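Local atomic coordinates of aminotransferase, class III (Deinococcus radiodurans, PDB entry 3I4J), a protein that probably works as a pyridoxal-phosphate-dependent class III transaminase, moving amino groups between substrates. Residues 104-116 with 273-286. The protein carries 1 engineered substitution. Residues are numbered along the deposited sequence; the frame is centred on the assembly and turned at random.
Sequences SAVKLARQYHVER and LLAAPQVYETVMGG
L108 pushes its isobutyl end into the angle between strand 271-275 and helix 277-284: its CG lies 3.6 Å from V279 CG1, both methyls close round that same atom, and CD2 also reaches A275 CB. CG stands anti to the backbone N (chi1 -180°), which sends both methyls across to these partners. About a turn before L108, the backbone of A105 receives L273: CD2 lies 3.5 Å from A105 N. Here the helix covers strand 271-275 of the large mixed sheet, in the PLP-binding domain of the fold; A105 and L108 also touch I256 on the neighbouring strand, and F5 of the second subunit packs on L108 and V283.

Farther along, the axes of 277-284 and 104-115 cross at 66° and come within 8.9 Å. The Y112 ring leans on the short helix obliquely, CE1 3.5 Å from T282 OG1, while Q278 CG sits at the ring edge beside OH; R116 CD covers one face. T282 OG1 is held by Q278 O at 2.8 Å, which fixes the rotamer and turns CG2 toward E115 CB. That carbonyl also takes T282 N, from the opposite face of its plane.

Q111, extended, presents its amide to V283 CG2, and NE2 donates to E115 OE2 (3.1 Å) from the anti side, tilted out of the carboxylate plane. Put an alanine here, and V283 CG2 would probably lose the amide against it and the E115 carboxylate its tether, leaving it likely to swing. Since Q111 NE2, E115 OE2 and T282 OG1 bond within their own segments, what joins the two is van der Waals contact, much of it between carbons, with polar atoms resting against carbon.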
loop_
_atom_site.group_PDB
_atom_site.type_symbol
_atom_site.label_atom_id
_atom_site.label_comp_id
_atom_site.label_asym_id
_atom_site.label_seq_id
_atom_site.Cartn_x
_atom_site.Cartn_y
_atom_site.Cartn_z
ATOM N N SER C 104 7.110 0.297 -9.702
ATOM C CA SER C 104 6.444 0.782 -10.910
ATOM C C SER C 104 7.482 1.468 -11.789
ATOM O O SER C 104 7.489 1.290 -13.002
ATOM C CB SER C 104 5.334 1.787 -10.576
ATOM O OG SER C 104 4.240 1.165 -9.912
ATOM N N ALA C 105 8.362 2.241 -11.156
ATOM C CA ALA C 105 9.406 2.974 -11.874
ATOM C C ALA C 105 10.348 2.034 -12.622
ATOM O O ALA C 105 10.722 2.291 -13.769
ATOM C CB ALA C 105 10.192 3.839 -10.900
ATOM N N VAL C 106 10.737 0.951 -11.960
ATOM C CA VAL C 106 11.624 -0.039 -12.555
ATOM C C VAL C 106 10.928 -0.734 -13.721
ATOM O O VAL C 106 11.508 -0.912 -14.793
ATOM C CB VAL C 106 12.043 -1.092 -11.497
ATOM C CG1 VAL C 106 12.775 -2.244 -12.154
ATOM C CG2 VAL C 106 12.929 -0.435 -10.449
ATOM N N LYS C 107 9.674 -1.119 -13.509
ATOM C CA LYS C 107 8.895 -1.795 -14.538
ATOM C C LYS C 107 8.800 -0.896 -15.774
ATOM O O LYS C 107 8.993 -1.356 -16.905
ATOM C CB LYS C 107 7.495 -2.111 -13.996
ATOM C CG LYS C 107 6.665 -3.071 -14.845
ATOM C CD LYS C 107 6.068 -2.396 -16.067
ATOM C CE LYS C 107 5.168 -3.352 -16.840
ATOM N NZ LYS C 107 4.004 -3.801 -16.027
ATOM N N LEU C 108 8.517 0.383 -15.539
ATOM C CA LEU C 108 8.387 1.373 -16.606
ATOM C C LEU C 108 9.689 1.558 -17.392
ATOM O O LEU C 108 9.671 1.647 -18.620
ATOM C CB LEU C 108 7.947 2.715 -16.017
ATOM C CG LEU C 108 7.752 3.882 -16.988
ATOM C CD1 LEU C 108 6.757 3.501 -18.078
ATOM C CD2 LEU C 108 7.258 5.099 -16.210
ATOM N N ALA C 109 10.811 1.630 -16.684
ATOM C CA ALA C 109 12.105 1.798 -17.338
ATOM C C ALA C 109 12.362 0.620 -18.267
ATOM O O ALA C 109 12.823 0.798 -19.394
ATOM C CB ALA C 109 13.215 1.904 -16.301
ATOM N N ARG C 110 12.057 -0.586 -17.794
ATOM C CA ARG C 110 12.250 -1.787 -18.598
ATOM C C ARG C 110 11.304 -1.787 -19.798
ATOM O O ARG C 110 11.737 -1.999 -20.932
ATOM C CB ARG C 110 12.025 -3.038 -17.738
ATOM C CG ARG C 110 11.939 -4.366 -18.506
ATOM C CD ARG C 110 13.189 -4.690 -19.319
ATOM N NE ARG C 110 13.049 -5.967 -20.028
ATOM C CZ ARG C 110 13.874 -6.389 -20.985
ATOM N NH1 ARG C 110 14.906 -5.643 -21.356
ATOM N NH2 ARG C 110 13.665 -7.557 -21.581
ATOM N N GLN C 111 10.021 -1.537 -19.557
ATOM C CA GLN C 111 9.053 -1.519 -20.650
ATOM C C GLN C 111 9.394 -0.484 -21.718
ATOM O O GLN C 111 9.218 -0.730 -22.908
ATOM C CB GLN C 111 7.639 -1.241 -20.135
ATOM C CG GLN C 111 6.604 -1.289 -21.253
ATOM C CD GLN C 111 5.179 -1.199 -20.755
ATOM O OE1 GLN C 111 4.927 -1.195 -19.549
ATOM N NE2 GLN C 111 4.232 -1.130 -21.687
ATOM N N TYR C 112 9.873 0.676 -21.286
ATOM C CA TYR C 112 10.240 1.746 -22.208
ATOM C C TYR C 112 11.174 1.243 -23.314
ATOM O O TYR C 112 10.927 1.467 -24.500
ATOM C CB TYR C 112 10.918 2.879 -21.434
ATOM C CG TYR C 112 11.462 4.003 -22.292
ATOM C CD1 TYR C 112 10.613 4.963 -22.841
ATOM C CD2 TYR C 112 12.832 4.110 -22.541
ATOM C CE1 TYR C 112 11.115 6.011 -23.620
ATOM C CE2 TYR C 112 13.346 5.151 -23.318
ATOM C CZ TYR C 112 12.481 6.097 -23.852
ATOM O OH TYR C 112 12.979 7.136 -24.607
ATOM N N HIS C 113 12.244 0.561 -22.925
ATOM C CA HIS C 113 13.202 0.053 -23.900
ATOM C C HIS C 113 12.665 -1.095 -24.739
ATOM O O HIS C 113 13.008 -1.227 -25.917
ATOM C CB HIS C 113 14.492 -0.339 -23.184
ATOM C CG HIS C 113 15.206 0.836 -22.597
ATOM N ND1 HIS C 113 15.520 0.929 -21.258
ATOM C CD2 HIS C 113 15.596 2.005 -23.158
ATOM C CE1 HIS C 113 16.070 2.107 -21.021
ATOM N NE2 HIS C 113 16.127 2.779 -22.156
ATOM N N VAL C 114 11.820 -1.926 -24.140
ATOM C CA VAL C 114 11.233 -3.043 -24.867
ATOM C C VAL C 114 10.305 -2.527 -25.970
ATOM O O VAL C 114 10.298 -3.053 -27.088
ATOM C CB VAL C 114 10.436 -3.969 -23.917
ATOM C CG1 VAL C 114 9.564 -4.924 -24.727
ATOM C CG2 VAL C 114 11.402 -4.762 -23.041
ATOM N N GLU C 115 9.536 -1.489 -25.657
ATOM C CA GLU C 115 8.607 -0.905 -26.622
ATOM C C GLU C 115 9.357 -0.292 -27.799
ATOM O O GLU C 115 8.854 -0.275 -28.925
ATOM C CB GLU C 115 7.761 0.188 -25.967
ATOM C CG GLU C 115 6.804 -0.281 -24.877
ATOM C CD GLU C 115 5.711 -1.194 -25.400
ATOM O OE1 GLU C 115 5.457 -1.178 -26.624
ATOM O OE2 GLU C 115 5.096 -1.920 -24.582
ATOM N N ARG C 116 10.555 0.216 -27.530
ATOM C CA ARG C 116 11.371 0.846 -28.563
ATOM C C ARG C 116 12.200 -0.152 -29.365
ATOM O O ARG C 116 13.004 0.240 -30.215
ATOM C CB ARG C 116 12.298 1.894 -27.935
ATOM C CG ARG C 116 11.575 3.028 -27.232
ATOM C CD ARG C 116 12.579 3.978 -26.611
ATOM N NE ARG C 116 13.413 4.585 -27.643
ATOM C CZ ARG C 116 14.547 5.230 -27.408
ATOM N NH1 ARG C 116 14.994 5.355 -26.166
ATOM N NH2 ARG C 116 15.238 5.743 -28.416
ATOM N N LEU C 273 4.690 8.174 -9.042
ATOM C CA LEU C 273 5.831 8.608 -9.827
ATOM C C LEU C 273 5.371 9.583 -10.894
ATOM O O LEU C 273 4.193 9.623 -11.257
ATOM C CB LEU C 273 6.539 7.404 -10.467
ATOM C CG LEU C 273 5.786 6.470 -11.417
ATOM C CD1 LEU C 273 5.616 7.135 -12.780
ATOM C CD2 LEU C 273 6.566 5.174 -11.571
ATOM N N LEU C 274 6.309 10.397 -11.361
ATOM C CA LEU C 274 6.037 11.364 -12.419
ATOM C C LEU C 274 6.971 10.951 -13.538
ATOM O O LEU C 274 8.185 10.867 -13.334
ATOM C CB LEU C 274 6.354 12.790 -11.958
ATOM C CG LEU C 274 5.342 13.451 -11.017
ATOM C CD1 LEU C 274 5.943 14.728 -10.429
ATOM C CD2 LEU C 274 4.051 13.757 -11.783
ATOM N N ALA C 275 6.403 10.659 -14.703
ATOM C CA ALA C 275 7.189 10.229 -15.853
ATOM C C ALA C 275 7.187 11.259 -16.972
ATOM O O ALA C 275 6.175 11.908 -17.235
ATOM C CB ALA C 275 6.660 8.899 -16.373
ATOM N N ALA C 276 8.331 11.400 -17.634
ATOM C CA ALA C 276 8.458 12.342 -18.737
ATOM C C ALA C 276 7.480 11.930 -19.837
ATOM O O ALA C 276 7.241 10.741 -20.042
ATOM C CB ALA C 276 9.888 12.318 -19.270
ATOM N N PRO C 277 6.904 12.910 -20.560
ATOM C CA PRO C 277 5.945 12.643 -21.644
ATOM C C PRO C 277 6.423 11.560 -22.611
ATOM O O PRO C 277 5.655 10.686 -23.007
ATOM C CB PRO C 277 5.818 13.999 -22.335
ATOM C CG PRO C 277 6.018 14.957 -21.232
ATOM C CD PRO C 277 7.167 14.355 -20.445
ATOM N N GLN C 278 7.694 11.633 -22.986
ATOM C CA GLN C 278 8.306 10.670 -23.902
ATOM C C GLN C 278 8.154 9.235 -23.397
ATOM O O GLN C 278 7.827 8.325 -24.157
ATOM C CB GLN C 278 9.793 11.002 -24.064
ATOM C CG GLN C 278 10.654 9.890 -24.638
ATOM C CD GLN C 278 10.495 9.728 -26.132
ATOM O OE1 GLN C 278 9.419 9.383 -26.624
ATOM N NE2 GLN C 278 11.573 9.979 -26.869
ATOM N N VAL C 279 8.407 9.038 -22.109
ATOM C CA VAL C 279 8.301 7.714 -21.515
ATOM C C VAL C 279 6.841 7.255 -21.477
ATOM O O VAL C 279 6.531 6.119 -21.835
ATOM C CB VAL C 279 8.888 7.710 -20.093
ATOM C CG1 VAL C 279 8.707 6.339 -19.456
ATOM C CG2 VAL C 279 10.372 8.082 -20.154
ATOM N N TYR C 280 5.951 8.144 -21.050
ATOM C CA TYR C 280 4.522 7.830 -20.981
ATOM C C TYR C 280 3.975 7.453 -22.360
ATOM O O TYR C 280 3.320 6.422 -22.521
ATOM C CB TYR C 280 3.742 9.035 -20.443
ATOM C CG TYR C 280 2.237 8.873 -20.486
ATOM C CD1 TYR C 280 1.597 7.906 -19.710
ATOM C CD2 TYR C 280 1.450 9.692 -21.299
ATOM C CE1 TYR C 280 0.210 7.755 -19.740
ATOM C CE2 TYR C 280 0.062 9.548 -21.340
ATOM C CZ TYR C 280 -0.550 8.577 -20.558
ATOM O OH TYR C 280 -1.916 8.424 -20.605
ATOM N N GLU C 281 4.248 8.294 -23.353
ATOM C CA GLU C 281 3.769 8.053 -24.714
ATOM C C GLU C 281 4.288 6.742 -25.306
ATOM O O GLU C 281 3.588 6.080 -26.075
ATOM C CB GLU C 281 4.166 9.219 -25.619
ATOM C CG GLU C 281 3.529 10.544 -25.243
ATOM C CD GLU C 281 4.122 11.709 -26.016
ATOM O OE1 GLU C 281 4.308 11.570 -27.245
ATOM O OE2 GLU C 281 4.392 12.763 -25.399
ATOM N N THR C 282 5.513 6.366 -24.954
ATOM C CA THR C 282 6.106 5.128 -25.453
ATOM C C THR C 282 5.368 3.909 -24.906
ATOM O O THR C 282 5.092 2.952 -25.634
ATOM C CB THR C 282 7.598 5.028 -25.056
ATOM O OG1 THR C 282 8.337 6.047 -25.740
ATOM C CG2 THR C 282 8.169 3.664 -25.413
ATOM N N VAL C 283 5.042 3.949 -23.619
ATOM C CA VAL C 283 4.339 2.840 -22.990
ATOM C C VAL C 283 2.867 2.789 -23.412
ATOM O O VAL C 283 2.296 1.706 -23.543
ATOM C CB VAL C 283 4.460 2.910 -21.437
ATOM C CG1 VAL C 283 3.924 4.226 -20.925
ATOM C CG2 VAL C 283 3.710 1.758 -20.804
ATOM N N MET C 284 2.252 3.949 -23.638
ATOM C CA MET C 284 0.851 3.979 -24.059
ATOM C C MET C 284 0.708 3.391 -25.460
ATOM O O MET C 284 -0.310 2.782 -25.787
ATOM C CB MET C 284 0.301 5.408 -24.040
ATOM C CG MET C 284 0.031 5.961 -22.644
ATOM S SD MET C 284 -1.169 4.983 -21.673
ATOM C CE MET C 284 -0.056 4.021 -20.636
ATOM N N GLY C 285 1.737 3.575 -26.283
ATOM C CA GLY C 285 1.707 3.038 -27.632
ATOM C C GLY C 285 1.880 1.531 -27.610
ATOM O O GLY C 285 2.265 0.956 -26.588
ATOM N N GLY C 286 1.596 0.886 -28.736
ATOM C CA GLY C 286 1.729 -0.558 -28.810
ATOM C C GLY C 286 1.107 -1.264 -27.619
ATOM O O GLY C 286 1.700 -2.179 -27.048
#